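Local structure of DNA mismatch repair protein MutS (Thermus aquaticus, 1EWQ) at residues G300-R305 and L602-S607; D409-A414 and A493-R498; D672-A677 and T695-L700. The protein takes part in the repair of mismatches in DNA, binding mismatched duplexes, possibly as the recognition step, and has a weak ATPase activity. One frame throughout, in Å; residues are numbered along the deposited sequence.

Contact 1: residues G300-R305 and L602-S607; sequences GPLEAR and LAQVGS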
# COMPACT_ATOMS: atom_id res chain seq x y z
N GLY C 300 12.68 37.32 22.91
CA GLY C 300 14.03 37.65 22.50
C GLY C 300 14.60 36.76 21.41
O GLY C 300 14.95 37.26 20.34
N PRO C 301 14.72 35.45 21.65
CA PRO C 301 15.26 34.59 20.59
C PRO C 301 14.38 34.60 19.34
O PRO C 301 14.90 34.47 18.22
CB PRO C 301 15.37 33.22 21.26
CG PRO C 301 14.48 33.30 22.46
CD PRO C 301 14.62 34.72 22.93
N LEU C 302 13.08 34.77 19.50
CA LEU C 302 12.19 34.81 18.34
C LEU C 302 12.48 36.06 17.50
O LEU C 302 12.56 35.98 16.28
CB LEU C 302 10.73 34.79 18.78
CG LEU C 302 10.22 33.41 19.22
CD1 LEU C 302 8.88 33.55 19.90
CD2 LEU C 302 10.14 32.48 18.00
N GLU C 303 12.63 37.20 18.16
CA GLU C 303 12.91 38.44 17.44
C GLU C 303 14.26 38.32 16.71
O GLU C 303 14.45 38.91 15.64
CB GLU C 303 12.93 39.63 18.41
CG GLU C 303 11.64 39.79 19.22
CD GLU C 303 10.51 40.46 18.45
OE1 GLU C 303 10.46 40.32 17.21
OE2 GLU C 303 9.67 41.13 19.08
N ALA C 304 15.19 37.55 17.27
CA ALA C 304 16.49 37.36 16.65
C ALA C 304 16.33 36.50 15.39
O ALA C 304 16.98 36.76 14.37
CB ALA C 304 17.47 36.69 17.63
N ARG C 305 15.48 35.49 15.45
CA ARG C 305 15.25 34.64 14.28
C ARG C 305 14.57 35.48 13.20
O ARG C 305 14.90 35.38 12.02
CB ARG C 305 14.35 33.44 14.62
CG ARG C 305 15.00 32.29 15.42
CD ARG C 305 13.98 31.14 15.59
NE ARG C 305 14.50 30.02 16.38
CZ ARG C 305 13.80 28.94 16.72
NH1 ARG C 305 12.53 28.80 16.34
NH2 ARG C 305 14.36 27.99 17.46
N LEU C 602 3.50 29.64 13.20
CA LEU C 602 4.58 30.17 12.37
C LEU C 602 5.35 31.28 13.08
O LEU C 602 6.57 31.33 13.03
CB LEU C 602 4.01 30.68 11.04
CG LEU C 602 3.48 29.61 10.07
CD1 LEU C 602 2.81 30.28 8.86
CD2 LEU C 602 4.62 28.72 9.62
N ALA C 603 4.63 32.18 13.75
CA ALA C 603 5.30 33.27 14.46
C ALA C 603 6.20 32.74 15.58
O ALA C 603 7.29 33.27 15.82
CB ALA C 603 4.28 34.23 15.04
N GLN C 604 5.75 31.71 16.28
CA GLN C 604 6.54 31.19 17.39
C GLN C 604 7.65 30.24 16.96
O GLN C 604 8.33 29.60 17.79
CB GLN C 604 5.62 30.60 18.46
CG GLN C 604 4.95 31.76 19.23
CD GLN C 604 4.00 31.32 20.33
OE1 GLN C 604 2.79 31.37 20.15
NE2 GLN C 604 4.55 30.90 21.47
N VAL C 605 7.86 30.20 15.66
CA VAL C 605 8.91 29.39 15.08
C VAL C 605 9.92 30.40 14.50
O VAL C 605 11.05 30.05 14.15
CB VAL C 605 8.31 28.43 14.01
CG1 VAL C 605 9.00 28.58 12.67
CG2 VAL C 605 8.38 27.02 14.54
N GLY C 606 9.50 31.66 14.44
CA GLY C 606 10.38 32.70 13.92
C GLY C 606 10.21 32.93 12.44
O GLY C 606 11.10 33.46 11.78
N SER C 607 9.06 32.52 11.92
CA SER C 607 8.75 32.67 10.52
C SER C 607 7.79 33.83 10.30
O SER C 607 7.04 34.20 11.22
CB SER C 607 8.10 31.38 10.00
OG SER C 607 7.49 31.56 8.73

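Contact 2: residues D409-A414 and A493-R498; sequences DALRAA and ALIRRR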
# COMPACT_ATOMS: atom_id res chain seq x y z
N ASP C 409 52.01 4.69 -7.55
CA ASP C 409 52.44 5.06 -8.90
C ASP C 409 53.51 4.09 -9.42
O ASP C 409 53.54 3.76 -10.60
CB ASP C 409 52.97 6.49 -8.90
CG ASP C 409 51.87 7.51 -8.71
OD1 ASP C 409 50.90 7.48 -9.49
OD2 ASP C 409 51.96 8.32 -7.78
N ALA C 410 54.40 3.65 -8.53
CA ALA C 410 55.43 2.71 -8.93
C ALA C 410 54.70 1.45 -9.39
O ALA C 410 55.05 0.86 -10.41
CB ALA C 410 56.35 2.38 -7.74
N LEU C 411 53.69 1.06 -8.62
CA LEU C 411 52.90 -0.12 -8.92
C LEU C 411 52.13 -0.01 -10.24
O LEU C 411 52.10 -0.96 -11.02
CB LEU C 411 51.93 -0.41 -7.77
CG LEU C 411 52.54 -0.86 -6.44
CD1 LEU C 411 51.47 -0.90 -5.37
CD2 LEU C 411 53.19 -2.23 -6.61
N ARG C 412 51.52 1.15 -10.49
CA ARG C 412 50.76 1.35 -11.72
C ARG C 412 51.68 1.38 -12.94
O ARG C 412 51.35 0.83 -13.99
CB ARG C 412 49.96 2.65 -11.67
CG ARG C 412 48.78 2.66 -10.69
CD ARG C 412 47.55 3.27 -11.38
NE ARG C 412 46.53 3.75 -10.45
CZ ARG C 412 46.68 4.80 -9.64
NH1 ARG C 412 47.82 5.47 -9.64
NH2 ARG C 412 45.68 5.17 -8.85
N ALA C 413 52.83 2.03 -12.79
CA ALA C 413 53.80 2.13 -13.87
C ALA C 413 54.18 0.74 -14.37
O ALA C 413 54.13 0.48 -15.57
CB ALA C 413 55.05 2.86 -13.37
N ALA C 414 54.54 -0.13 -13.44
CA ALA C 414 54.92 -1.49 -13.77
C ALA C 414 53.77 -2.28 -14.39
O ALA C 414 53.99 -3.21 -15.16
CB ALA C 414 55.42 -2.20 -12.51
N ALA C 493 47.30 -7.20 -7.73
CA ALA C 493 46.99 -7.51 -6.34
C ALA C 493 47.62 -6.48 -5.39
O ALA C 493 47.01 -6.08 -4.40
CB ALA C 493 47.49 -8.90 -5.99
N LEU C 494 48.85 -6.05 -5.70
CA LEU C 494 49.53 -5.07 -4.87
C LEU C 494 48.86 -3.71 -5.01
O LEU C 494 48.79 -2.95 -4.04
CB LEU C 494 51.00 -4.94 -5.26
CG LEU C 494 51.97 -5.99 -4.71
CD1 LEU C 494 53.39 -5.55 -5.02
CD2 LEU C 494 51.79 -6.13 -3.20
N ILE C 495 48.38 -3.41 -6.21
CA ILE C 495 47.73 -2.13 -6.45
C ILE C 495 46.44 -2.01 -5.63
O ILE C 495 46.19 -0.97 -5.01
CB ILE C 495 47.43 -1.95 -7.94
CG1 ILE C 495 48.74 -1.79 -8.71
CG2 ILE C 495 46.54 -0.73 -8.15
CD1 ILE C 495 48.59 -1.73 -10.21
N ARG C 496 45.62 -3.05 -5.60
CA ARG C 496 44.38 -3.00 -4.81
C ARG C 496 44.71 -2.74 -3.35
O ARG C 496 44.02 -1.97 -2.68
CB ARG C 496 43.59 -4.30 -4.91
CG ARG C 496 42.91 -4.54 -6.25
CD ARG C 496 42.02 -5.77 -6.18
NE ARG C 496 42.16 -6.61 -7.37
CZ ARG C 496 43.16 -7.46 -7.57
NH1 ARG C 496 44.12 -7.60 -6.67
NH2 ARG C 496 43.21 -8.17 -8.69
N ARG C 497 45.77 -3.37 -2.86
CA ARG C 497 46.19 -3.20 -1.47
C ARG C 497 46.59 -1.76 -1.17
O ARG C 497 45.95 -1.09 -0.36
CB ARG C 497 47.38 -4.10 -1.12
CG ARG C 497 47.81 -3.91 0.33
CD ARG C 497 48.97 -4.77 0.77
NE ARG C 497 49.13 -4.68 2.23
CZ ARG C 497 50.05 -5.33 2.93
NH1 ARG C 497 50.91 -6.13 2.32
NH2 ARG C 497 50.09 -5.19 4.26
N ARG C 498 47.66 -1.31 -1.81
CA ARG C 498 48.16 0.05 -1.62
C ARG C 498 47.07 1.10 -1.79
O ARG C 498 46.99 2.05 -1.02
CB ARG C 498 49.30 0.33 -2.60
CG ARG C 498 49.64 1.81 -2.79
CD ARG C 498 50.58 2.36 -1.72
NE ARG C 498 50.09 2.23 -0.35
CZ ARG C 498 50.24 3.16 0.59
NH1 ARG C 498 50.87 4.29 0.32
NH2 ARG C 498 49.76 2.95 1.80

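Contact 3: residues D672-A677 and T695-L700; sequences DGVAIA and THYFEL. With SO4 (sulfate ion), chain F.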
# COMPACT_ATOMS: atom_id res chain seq x y z
N ASP C 672 -29.14 18.79 27.00
CA ASP C 672 -27.83 18.32 27.46
C ASP C 672 -26.72 18.94 26.61
O ASP C 672 -25.67 19.32 27.12
CB ASP C 672 -27.76 16.80 27.38
CG ASP C 672 -28.52 16.11 28.51
OD1 ASP C 672 -27.87 15.72 29.50
OD2 ASP C 672 -29.76 15.99 28.41
N GLY C 673 -26.97 19.05 25.31
CA GLY C 673 -25.97 19.61 24.42
C GLY C 673 -25.65 21.06 24.75
O GLY C 673 -24.48 21.42 24.91
N VAL C 674 -26.69 21.88 24.85
CA VAL C 674 -26.51 23.30 25.16
C VAL C 674 -25.90 23.51 26.55
O VAL C 674 -25.05 24.38 26.74
CB VAL C 674 -27.86 24.05 25.03
CG1 VAL C 674 -27.74 25.48 25.55
CG2 VAL C 674 -28.30 24.05 23.57
N ALA C 675 -26.35 22.71 27.52
CA ALA C 675 -25.85 22.80 28.89
C ALA C 675 -24.36 22.51 28.96
O ALA C 675 -23.62 23.25 29.59
CB ALA C 675 -26.59 21.81 29.78
N ILE C 676 -23.93 21.43 28.30
CA ILE C 676 -22.52 21.06 28.30
C ILE C 676 -21.70 22.12 27.57
O ILE C 676 -20.64 22.53 28.04
CB ILE C 676 -22.27 19.70 27.59
CG1 ILE C 676 -23.17 18.61 28.19
CG2 ILE C 676 -20.81 19.30 27.73
CD1 ILE C 676 -22.91 18.34 29.67
N ALA C 677 -22.20 22.54 26.41
CA ALA C 677 -21.48 23.55 25.64
C ALA C 677 -21.30 24.82 26.47
O ALA C 677 -20.25 25.46 26.40
CB ALA C 677 -22.23 23.86 24.35
N THR C 695 -19.71 27.22 16.57
CA THR C 695 -20.90 26.47 17.00
C THR C 695 -22.15 26.93 16.26
O THR C 695 -22.13 27.95 15.57
CB THR C 695 -21.13 26.65 18.53
OG1 THR C 695 -22.26 25.89 18.95
CG2 THR C 695 -21.37 28.12 18.85
N HIS C 696 -23.23 26.17 16.41
CA HIS C 696 -24.51 26.52 15.79
C HIS C 696 -25.45 27.01 16.88
O HIS C 696 -26.50 27.57 16.59
CB HIS C 696 -25.15 25.31 15.11
CG HIS C 696 -24.40 24.85 13.91
ND1 HIS C 696 -24.19 25.66 12.81
CD2 HIS C 696 -23.78 23.67 13.64
CE1 HIS C 696 -23.47 25.00 11.92
NE2 HIS C 696 -23.21 23.80 12.40
N TYR C 697 -25.08 26.78 18.14
CA TYR C 697 -25.92 27.19 19.26
C TYR C 697 -26.07 28.70 19.40
O TYR C 697 -25.15 29.39 19.86
CB TYR C 697 -25.35 26.62 20.56
CG TYR C 697 -25.45 25.11 20.66
CD1 TYR C 697 -24.53 24.39 21.42
CD2 TYR C 697 -26.50 24.41 20.06
CE1 TYR C 697 -24.66 23.02 21.59
CE2 TYR C 697 -26.64 23.04 20.22
CZ TYR C 697 -25.71 22.35 20.99
OH TYR C 697 -25.83 20.99 21.18
N PHE C 698 -27.22 29.22 18.98
CA PHE C 698 -27.46 30.65 19.12
C PHE C 698 -27.54 30.92 20.62
O PHE C 698 -27.23 32.01 21.09
CB PHE C 698 -28.79 31.07 18.47
CG PHE C 698 -28.74 31.17 16.97
CD1 PHE C 698 -28.91 30.03 16.18
CD2 PHE C 698 -28.55 32.40 16.35
CE1 PHE C 698 -28.90 30.12 14.79
CE2 PHE C 698 -28.53 32.50 14.95
CZ PHE C 698 -28.71 31.35 14.17
N GLU C 699 -27.97 29.91 21.37
CA GLU C 699 -28.09 30.04 22.80
C GLU C 699 -26.78 30.49 23.46
O GLU C 699 -26.79 31.27 24.41
CB GLU C 699 -28.61 28.73 23.43
CG GLU C 699 -28.26 27.47 22.68
CD GLU C 699 -29.15 27.21 21.47
OE1 GLU C 699 -30.25 26.61 21.63
OE2 GLU C 699 -28.76 27.63 20.37
N LEU C 700 -25.64 30.04 22.93
CA LEU C 700 -24.34 30.42 23.49
C LEU C 700 -24.00 31.89 23.22
O LEU C 700 -23.25 32.50 23.98
CB LEU C 700 -23.22 29.54 22.93
CG LEU C 700 -23.24 28.05 23.31
CD1 LEU C 700 -22.00 27.35 22.73
CD2 LEU C 700 -23.25 27.92 24.81
S SO4 F . -27.14 27.22 11.07
O1 SO4 F . -28.54 27.11 11.51
O2 SO4 F . -27.02 28.21 9.98
O3 SO4 F . -26.32 27.65 12.22
O4 SO4 F . -26.68 25.91 10.60

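Contact 1: residues G300-R305 and L602-S607
R305 and L302, one turn apart on helix 299-314, reach across to the turn that ends helix 589-603. The arginine, extended from CG to NE, donates from NH1 to the backbone oxygen of V605, an N-to-O distance of 2.9 Å with an N-H...O angle of 149°. The donor stands above the carbonyl plane, 52° out of it, and the R305 CD methylene lies against the same oxygen. L302 works by its CD2 methyl, which rests 3.4 Å from Q604 O. At the root of the arginine, R305 CB comes to 4.1 Å from G606 CA; a side chain on that glycine would run into R305 CB. Farther out, W291 makes a cation-pi contact with R305, while the amide of Q604 is engaged elsewhere, NE2 donating to F619 O and L296 O. The backbone that meets the two side chains is fixed by its own bonds, S607 N and V605 N approaching L602 O from opposite faces of its plane. With G606 at positive phi and its N bonded to A603 O, this is a Schellman motif closing a helix of the ATPase domain, where a helix of MutS domain III packs on the turn and bonds to V605 O.

Contact 2: residues D409-A414 and A493-R498
Of the two segments, L411 and I495 bring their CA atoms nearest, 6.1 Å apart. The axes of the short segments 409-414 and 493-498 pass 9.4 Å from each other, with 155° between their N-to-C directions. Both backbones remain helical throughout, and no hydrogen bond joins them, so the contact rests on side chains meeting each other and the facing backbone.

L411 has the largest share. Its CB points toward the other helix and lies 3.6 Å from I495 CG1, while both methyls lie on L494, and CD1 also reaches R498. CD1 sits against the backbone oxygen of L494 and, at 3.7 Å, against R498 CB; CD2 meets CB and CD1 of L494. The side chains of L494 and R498 each cross that of L411 at about a right angle, so the leucine is inserted among L494, I495 and R498. The contact joins helices 406-433 and 479-511 of MutS domain III, antiparallel at this point; the bound nucleic acid comes within about 9 Å of the contact, between nearest atoms.

I495 answers from its own side. CG1 lies beside the backbone N (chi1 -68°), and CD1 continues to 3.7 Å from L411 O, approaching R412 CA as well. R498 uses its CB and CG here, but its CG is anti to the backbone N (chi1 163°) and the chain then bends twice, its end leading away from segment 409-414. The guanidinium forms salt bridges with D405, E501 and E505, which would be expected to offset its charge beside the apolar contact. At the flank, R412 makes a long salt bridge within its own helix, NH1 to D409 OD1 at 3.7 Å.

Contact 3: residues D672-A677 and T695-L700
V674 and Y697 meet methyl to ring: CG2 of the valine stands over the centre of one tyrosine face, 3.9 Å from the centroid and 11° off the ring normal, a CH-pi contact. A677, one turn farther along the helix, approaches the same ring at its edge, CB lying 3.8 Å from CD1. The hydroxyl end passes close over the backbone, OH 3.5 Å from G673 CA, where a CB would clash. The CB of Y697 points toward segment 672-677, and CG lies beside the backbone N (chi1 -68°). An alanine in place of Y697 would probably leave the V674 methyl without its aromatic face and open a gap beside A677 and G673. E699 crosses V674 at about a right angle, its CG 3.5 Å from V674 CG1, and its OE1 bonds to S670 of the second subunit. L700 adds CD1, 3.9 Å from A677 CB. Beyond the contact, H696 ND1 donates to a sulfate ion that the second subunit also binds. An ST turn, Y697 N to T695 OG1, shapes the chain as it leaves strand 690-694, parallel to strand 578-582; helix 670-687 packs on the following loop through Y697, and on the weakly bonded helical turn through E699 and L700.

How the contacts relate
Contacts 1 and 3 are buried and contact 2 lies at the surface, about 58 Å from contact 1 and 85 Å from contact 3, centre to centre. No helix or strand is shared among them. Contact 1 joins domain III to domain V, whereas contacts 2 and 3 each stay within one domain, on opposite sides of the chain's centre. Along the sequence, contact 2 is nested inside the loop closed by contact 1, and contact 3 follows both. Their chemistry differs accordingly: one arginine-to-carbonyl bond beside a leucine methyl in contact 1, aliphatic groups with charged side chains at their flank in contact 2, and an aromatic face next to the subunit interface in contact 3.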